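Local atomic coordinates of N-terminal acetyltransferase-like protein (Chaetomium thermophilum, PDB entry 5NNP), a protein that probably serves as the tetratricopeptide-repeat auxiliary subunit of an N-terminal acetyltransferase complex, which transfers acetyl groups to the N termini of proteins. Residues N12-V17 against M47-L52; L52-N55 against E61-F64. All coordinates share one frame; numbering follows the deposited sequence.

In the fold
From the N terminus the chain passes through helix 9-22, turns back along helix 26-37 and comes forward again in helix 44-55. Interaction 1 closes this excursion, bringing the first and third helices together across the 29 residues between its segments. Interaction 2 then closes a much tighter turn of five residues, where the end of helix 44-55 meets the beginning of helix 60-73. The two loops follow one another and neither nest nor cross; L52 belongs to both. Helix 44-55 is thus the common member, and A51 of the first contact also packs on A63 of the second. Together they join helices 9-22, 44-55 and 60-73, with helix 26-37 lying in the chain between the first two.

Interaction 1 of 2, residues N12-V17 against M47-L52; sequences NLFRTV and MSMKAL
The backbone oxygen of L13 accepts a hydrogen bond of 2.7 Å from T16 OG1 and weak ones from the backbone N atoms of T16 and of V17, the residue whose side chain reaches across to M49. The hydroxyl approaches at a C=O...donor angle of 117° and tilted from the carbonyl plane, the bent geometry of a threonine bonding back to its own helix. T16 can therefore sit on the less buried side with its polar group satisfied, while V17 turns inward.

No hydrogen bond joins the two helices; apolar contacts of one methionine carry the meeting. V17 and M49 both point at the opposite helix, and their CA atoms, 7.4 Å apart, form the nearest backbone pair. V17 CG1 lies 4.0 Å from M49 CB, the two side chains sliding past each other in opposite directions. A short, branched valine suits this place, since it puts a methyl against M49 where the backbones are nearest. F14, one turn earlier, starts off along the interface, yet with CG trans to its backbone N (chi1 -177°) the ring is carried toward the other helix, CE1 coming to 3.7 Å from M49 CG, the aromatic and the methionine crossing at about a right angle. CZ touches the same methylene carbon, and the ring also rests on D45 and T46. Bends at chi2 and chi3 fold the unbranched, flexible methionine chain.

Other faces of helix 44-55 are occupied too: S48 and L52 pack on V83 of helix 78-90, while K50 NZ forms a salt bridge with E34 of helix 26-37. Packing of a helix against the next but one in sequence, both running in the same general sense, is characteristic of a tetratricopeptide-repeat superhelix.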
ATOM      1  N   ASN A  12     -20.206  39.069 -27.367  1.00106.91           N
ATOM      2  CA  ASN A  12     -20.901  38.913 -26.093  1.00108.16           C
ATOM      3  C   ASN A  12     -21.652  37.583 -26.016  1.00 99.01           C
ATOM      4  O   ASN A  12     -21.879  37.047 -24.931  1.00 98.06           O
ATOM      5  CB  ASN A  12     -21.870  40.080 -25.863  1.00116.82           C
ATOM      6  CG  ASN A  12     -21.156  41.413 -25.731  1.00120.34           C
ATOM      7  OD1 ASN A  12     -20.662  41.760 -24.656  1.00123.52           O
ATOM      8  ND2 ASN A  12     -21.102  42.167 -26.823  1.00119.51           N
ATOM      9  N   LEU A  13     -22.038  37.055 -27.174  1.00 92.45           N
ATOM     10  CA  LEU A  13     -22.736  35.774 -27.242  1.00 93.38           C
ATOM     11  C   LEU A  13     -21.776  34.618 -26.902  1.00 90.70           C
ATOM     12  O   LEU A  13     -22.169  33.620 -26.284  1.00 86.67           O
ATOM     13  CB  LEU A  13     -23.357  35.592 -28.632  1.00 90.84           C
ATOM     14  CG  LEU A  13     -24.501  34.592 -28.837  1.00 91.53           C
ATOM     15  CD1 LEU A  13     -24.027  33.170 -28.609  1.00 93.08           C
ATOM     16  CD2 LEU A  13     -25.688  34.906 -27.953  1.00 96.13           C
ATOM     17  N   PHE A  14     -20.514  34.767 -27.298  1.00 86.46           N
ATOM     18  CA  PHE A  14     -19.479  33.804 -26.945  1.00 83.88           C
ATOM     19  C   PHE A  14     -19.319  33.715 -25.425  1.00 92.21           C
ATOM     20  O   PHE A  14     -19.110  32.632 -24.877  1.00 88.51           O
ATOM     21  CB  PHE A  14     -18.150  34.185 -27.603  1.00 83.63           C
ATOM     22  CG  PHE A  14     -17.033  33.204 -27.339  1.00 82.84           C
ATOM     23  CD1 PHE A  14     -16.959  32.012 -28.043  1.00 77.72           C
ATOM     24  CD2 PHE A  14     -16.053  33.481 -26.391  1.00 80.63           C
ATOM     25  CE1 PHE A  14     -15.939  31.115 -27.801  1.00 71.68           C
ATOM     26  CE2 PHE A  14     -15.030  32.586 -26.147  1.00 70.19           C
ATOM     27  CZ  PHE A  14     -14.974  31.404 -26.854  1.00 68.05           C
ATOM     28  N   ARG A  15     -19.434  34.856 -24.752  1.00100.58           N
ATOM     29  CA  ARG A  15     -19.353  34.913 -23.295  1.00104.26           C
ATOM     30  C   ARG A  15     -20.522  34.188 -22.628  1.00106.69           C
ATOM     31  O   ARG A  15     -20.369  33.605 -21.549  1.00108.24           O
ATOM     32  CB  ARG A  15     -19.308  36.369 -22.813  1.00108.27           C
ATOM     33  CG  ARG A  15     -17.972  37.068 -23.034  1.00109.56           C
ATOM     34  CD  ARG A  15     -17.966  38.477 -22.446  1.00118.95           C
ATOM     35  NE  ARG A  15     -16.750  39.212 -22.788  1.00120.17           N
ATOM     36  CZ  ARG A  15     -16.669  40.123 -23.755  1.00122.77           C
ATOM     37  NH1 ARG A  15     -17.739  40.427 -24.481  1.00125.53           N
ATOM     38  NH2 ARG A  15     -15.518  40.737 -23.992  1.00122.47           N
ATOM     39  N   THR A  16     -21.690  34.229 -23.263  1.00108.24           N
ATOM     40  CA  THR A  16     -22.876  33.602 -22.685  1.00107.46           C
ATOM     41  C   THR A  16     -22.839  32.093 -22.935  1.00 98.21           C
ATOM     42  O   THR A  16     -23.639  31.341 -22.381  1.00 99.52           O
ATOM     43  CB  THR A  16     -24.194  34.214 -23.238  1.00 96.35           C
ATOM     44  OG1 THR A  16     -24.314  33.941 -24.637  1.00103.06           O
ATOM     45  CG2 THR A  16     -24.220  35.723 -23.025  1.00 94.13           C
ATOM     46  N   VAL A  17     -21.894  31.651 -23.758  1.00 89.91           N
ATOM     47  CA  VAL A  17     -21.675  30.223 -23.963  1.00 85.50           C
ATOM     48  C   VAL A  17     -20.838  29.635 -22.832  1.00 90.78           C
ATOM     49  O   VAL A  17     -21.081  28.509 -22.384  1.00 88.00           O
ATOM     50  CB  VAL A  17     -20.978  29.950 -25.296  1.00 75.76           C
ATOM     51  CG1 VAL A  17     -20.667  28.461 -25.435  1.00 70.53           C
ATOM     52  CG2 VAL A  17     -21.839  30.455 -26.447  1.00 81.11           C
ATOM     53  N   MET A  47     -16.184  26.464 -31.631  1.00 52.87           N
ATOM     54  CA  MET A  47     -16.284  25.034 -31.879  1.00 52.96           C
ATOM     55  C   MET A  47     -15.743  24.257 -30.683  1.00 60.88           C
ATOM     56  O   MET A  47     -16.330  23.250 -30.276  1.00 65.44           O
ATOM     57  CB  MET A  47     -15.533  24.648 -33.151  1.00 50.52           C
ATOM     58  CG  MET A  47     -15.938  25.431 -34.380  1.00 55.91           C
ATOM     59  SD  MET A  47     -14.953  24.947 -35.813  1.00 70.83           S
ATOM     60  CE  MET A  47     -15.310  23.196 -35.884  1.00 72.51           C
ATOM     61  N   SER A  48     -14.626  24.737 -30.131  1.00 58.46           N
ATOM     62  CA  SER A  48     -14.013  24.143 -28.940  1.00 59.93           C
ATOM     63  C   SER A  48     -14.938  24.201 -27.729  1.00 57.54           C
ATOM     64  O   SER A  48     -15.039  23.235 -26.979  1.00 62.22           O
ATOM     65  CB  SER A  48     -12.694  24.848 -28.598  1.00 61.49           C
ATOM     66  OG  SER A  48     -11.754  24.736 -29.648  1.00 64.90           O
ATOM     67  N   MET A  49     -15.594  25.341 -27.533  1.00 54.42           N
ATOM     68  CA  MET A  49     -16.529  25.508 -26.423  1.00 58.72           C
ATOM     69  C   MET A  49     -17.706  24.560 -26.553  1.00 68.30           C
ATOM     70  O   MET A  49     -18.264  24.104 -25.559  1.00 79.56           O
ATOM     71  CB  MET A  49     -17.026  26.948 -26.350  1.00 56.90           C
ATOM     72  CG  MET A  49     -15.982  27.925 -25.861  1.00 54.93           C
ATOM     73  SD  MET A  49     -15.308  27.388 -24.284  1.00 67.54           S
ATOM     74  CE  MET A  49     -16.812  27.209 -23.327  1.00 74.70           C
ATOM     75  N   LYS A  50     -18.082  24.270 -27.792  1.00 69.25           N
ATOM     76  CA  LYS A  50     -19.153  23.325 -28.064  1.00 68.36           C
ATOM     77  C   LYS A  50     -18.666  21.900 -27.820  1.00 66.54           C
ATOM     78  O   LYS A  50     -19.432  21.041 -27.379  1.00 71.83           O
ATOM     79  CB  LYS A  50     -19.653  23.493 -29.500  1.00 63.85           C
ATOM     80  CG  LYS A  50     -20.702  22.491 -29.930  1.00 61.70           C
ATOM     81  CD  LYS A  50     -21.082  22.717 -31.388  1.00 66.76           C
ATOM     82  CE  LYS A  50     -22.136  21.724 -31.866  1.00 68.56           C
ATOM     83  NZ  LYS A  50     -22.532  21.963 -33.283  1.00 68.36           N
ATOM     84  N   ALA A  51     -17.384  21.668 -28.106  1.00 61.35           N
ATOM     85  CA  ALA A  51     -16.747  20.372 -27.894  1.00 58.08           C
ATOM     86  C   ALA A  51     -16.734  20.001 -26.423  1.00 62.61           C
ATOM     87  O   ALA A  51     -16.885  18.834 -26.079  1.00 70.53           O
ATOM     88  CB  ALA A  51     -15.336  20.378 -28.443  1.00 54.88           C
ATOM     89  N   LEU A  52     -16.559  21.000 -25.560  1.00 66.33           N
ATOM     90  CA  LEU A  52     -16.595  20.789 -24.112  1.00 69.61           C
ATOM     91  C   LEU A  52     -17.955  20.296 -23.653  1.00 74.01           C
ATOM     92  O   LEU A  52     -18.056  19.293 -22.951  1.00 78.42           O
ATOM     93  CB  LEU A  52     -16.259  22.074 -23.361  1.00 66.64           C
ATOM     94  CG  LEU A  52     -14.804  22.406 -23.049  1.00 57.82           C
ATOM     95  CD1 LEU A  52     -14.744  23.627 -22.136  1.00 50.15           C
ATOM     96  CD2 LEU A  52     -14.096  21.218 -22.426  1.00 57.10           C
TER

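Interaction 2 of 2, residues L52-N55 against E61-F64; sequences LILN and EEAF
Segments 52-55 and 61-64 run in opposite senses, the end of one helix beside the beginning of the next, and come closest at N55 and A63, whose CA atoms are 5.4 Å apart. So near an approach demands a small residue between the backbones, and A63 supplies it. Its methyl group points toward helix 44-55, where CB lies 3.6 Å from N55 N and 3.7 Å from N55 CB, touching main chain as well as side chain. L54 CB approaches the same methyl, A63 CB, at 3.9 Å, so the methyl group fits between L54 and N55.

L54 also points toward the partner helix. Its CG is trans to the carbonyl carbon (chi1 -69°), and the branch ending in CD1 extends to the end of E62, 4.0 Å from its carboxylate carbon CD, with CG about as near; the two chains cross obliquely. The glutamate is extended beyond CG, and its CG and CD meet the single methyl CD1 of L54, which suits a long residue on the exposed side of a helix pair. N55 faces along the interface and, beyond it, touches L87 and T90 of helix 78-90, so this amide side chain sits where three helices converge. F64 takes no part in the close packing with segment 52-55 but brings its ring against Y88 of that third helix.

Two antiparallel helices joined by a short turn, with alanine at their closest approach, form the helical hairpin that is the building unit of tetratricopeptide-repeat proteins.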
ATOM      1  N   LEU A  52     -16.559  21.000 -25.560  1.00 66.33           N
ATOM      2  CA  LEU A  52     -16.595  20.789 -24.112  1.00 69.61           C
ATOM      3  C   LEU A  52     -17.955  20.296 -23.653  1.00 74.01           C
ATOM      4  O   LEU A  52     -18.056  19.293 -22.951  1.00 78.42           O
ATOM      5  CB  LEU A  52     -16.259  22.074 -23.361  1.00 66.64           C
ATOM      6  CG  LEU A  52     -14.804  22.406 -23.049  1.00 57.82           C
ATOM      7  CD1 LEU A  52     -14.744  23.627 -22.136  1.00 50.15           C
ATOM      8  CD2 LEU A  52     -14.096  21.218 -22.426  1.00 57.10           C
ATOM      9  N   ILE A  53     -18.995  21.024 -24.049  1.00 77.51           N
ATOM     10  CA  ILE A  53     -20.364  20.690 -23.679  1.00 81.42           C
ATOM     11  C   ILE A  53     -20.747  19.309 -24.191  1.00 85.15           C
ATOM     12  O   ILE A  53     -21.447  18.561 -23.512  1.00 90.09           O
ATOM     13  CB  ILE A  53     -21.359  21.731 -24.214  1.00 82.77           C
ATOM     14  CG1 ILE A  53     -21.048  23.108 -23.621  1.00 78.91           C
ATOM     15  CG2 ILE A  53     -22.788  21.319 -23.887  1.00 91.51           C
ATOM     16  CD1 ILE A  53     -21.939  24.229 -24.135  1.00 76.48           C
ATOM     17  N   LEU A  54     -20.283  18.968 -25.387  1.00 85.00           N
ATOM     18  CA  LEU A  54     -20.534  17.640 -25.926  1.00 92.94           C
ATOM     19  C   LEU A  54     -19.905  16.577 -25.032  1.00 98.73           C
ATOM     20  O   LEU A  54     -20.550  15.577 -24.692  1.00104.80           O
ATOM     21  CB  LEU A  54     -19.998  17.527 -27.352  1.00 89.76           C
ATOM     22  CG  LEU A  54     -20.747  18.355 -28.396  1.00 85.53           C
ATOM     23  CD1 LEU A  54     -20.103  18.189 -29.757  1.00 82.87           C
ATOM     24  CD2 LEU A  54     -22.211  17.955 -28.446  1.00 84.62           C
ATOM     25  N   ASN A  55     -18.649  16.807 -24.646  1.00 93.58           N
ATOM     26  CA  ASN A  55     -17.925  15.896 -23.764  1.00 91.88           C
ATOM     27  C   ASN A  55     -18.571  15.829 -22.386  1.00 92.92           C
ATOM     28  O   ASN A  55     -18.538  14.792 -21.722  1.00 95.93           O
ATOM     29  CB  ASN A  55     -16.460  16.325 -23.640  1.00 92.40           C
ATOM     30  CG  ASN A  55     -15.597  15.284 -22.939  1.00 92.57           C
ATOM     31  OD1 ASN A  55     -15.236  15.450 -21.775  1.00 92.22           O
ATOM     32  ND2 ASN A  55     -15.259  14.208 -23.649  1.00 88.85           N
ATOM     33  N   GLU A  61     -16.607  10.708 -28.292  1.00 86.62           N
ATOM     34  CA  GLU A  61     -16.001  10.566 -29.613  1.00 86.66           C
ATOM     35  C   GLU A  61     -16.235  11.816 -30.449  1.00 79.69           C
ATOM     36  O   GLU A  61     -15.304  12.330 -31.076  1.00 72.64           O
ATOM     37  CB  GLU A  61     -16.552   9.343 -30.344  1.00 96.07           C
ATOM     38  CG  GLU A  61     -15.850   9.073 -31.668  1.00100.15           C
ATOM     39  CD  GLU A  61     -16.360   7.823 -32.368  1.00108.69           C
ATOM     40  OE1 GLU A  61     -17.130   7.056 -31.744  1.00114.30           O
ATOM     41  OE2 GLU A  61     -15.989   7.610 -33.544  1.00108.42           O
ATOM     42  N   GLU A  62     -17.480  12.294 -30.432  1.00 83.99           N
ATOM     43  CA  GLU A  62     -17.911  13.450 -31.218  1.00 81.75           C
ATOM     44  C   GLU A  62     -17.209  14.724 -30.765  1.00 75.68           C
ATOM     45  O   GLU A  62     -16.816  15.549 -31.590  1.00 69.35           O
ATOM     46  CB  GLU A  62     -19.434  13.636 -31.128  1.00 80.18           C
ATOM     47  CG  GLU A  62     -19.960  14.800 -31.957  1.00 80.93           C
ATOM     48  CD  GLU A  62     -21.458  15.019 -31.808  1.00 90.79           C
ATOM     49  OE1 GLU A  62     -22.007  15.878 -32.529  1.00 92.42           O
ATOM     50  OE2 GLU A  62     -22.093  14.339 -30.974  1.00100.44           O
ATOM     51  N   ALA A  63     -17.058  14.875 -29.452  1.00 72.98           N
ATOM     52  CA  ALA A  63     -16.356  16.016 -28.884  1.00 67.89           C
ATOM     53  C   ALA A  63     -14.907  16.060 -29.366  1.00 68.80           C
ATOM     54  O   ALA A  63     -14.397  17.129 -29.712  1.00 71.18           O
ATOM     55  CB  ALA A  63     -16.414  15.974 -27.365  1.00 62.81           C
ATOM     56  N   PHE A  64     -14.259  14.898 -29.410  1.00 66.73           N
ATOM     57  CA  PHE A  64     -12.864  14.813 -29.840  1.00 62.47           C
ATOM     58  C   PHE A  64     -12.698  15.137 -31.311  1.00 65.44           C
ATOM     59  O   PHE A  64     -11.748  15.813 -31.701  1.00 69.05           O
ATOM     60  CB  PHE A  64     -12.284  13.424 -29.556  1.00 57.02           C
ATOM     61  CG  PHE A  64     -11.432  13.378 -28.333  1.00 54.24           C
ATOM     62  CD1 PHE A  64     -10.154  13.902 -28.353  1.00 53.96           C
ATOM     63  CD2 PHE A  64     -11.919  12.838 -27.150  1.00 63.13           C
ATOM     64  CE1 PHE A  64      -9.367  13.877 -27.215  1.00 57.58           C
ATOM     65  CE2 PHE A  64     -11.140  12.804 -26.005  1.00 61.83           C
ATOM     66  CZ  PHE A  64      -9.864  13.325 -26.034  1.00 60.88           C
TER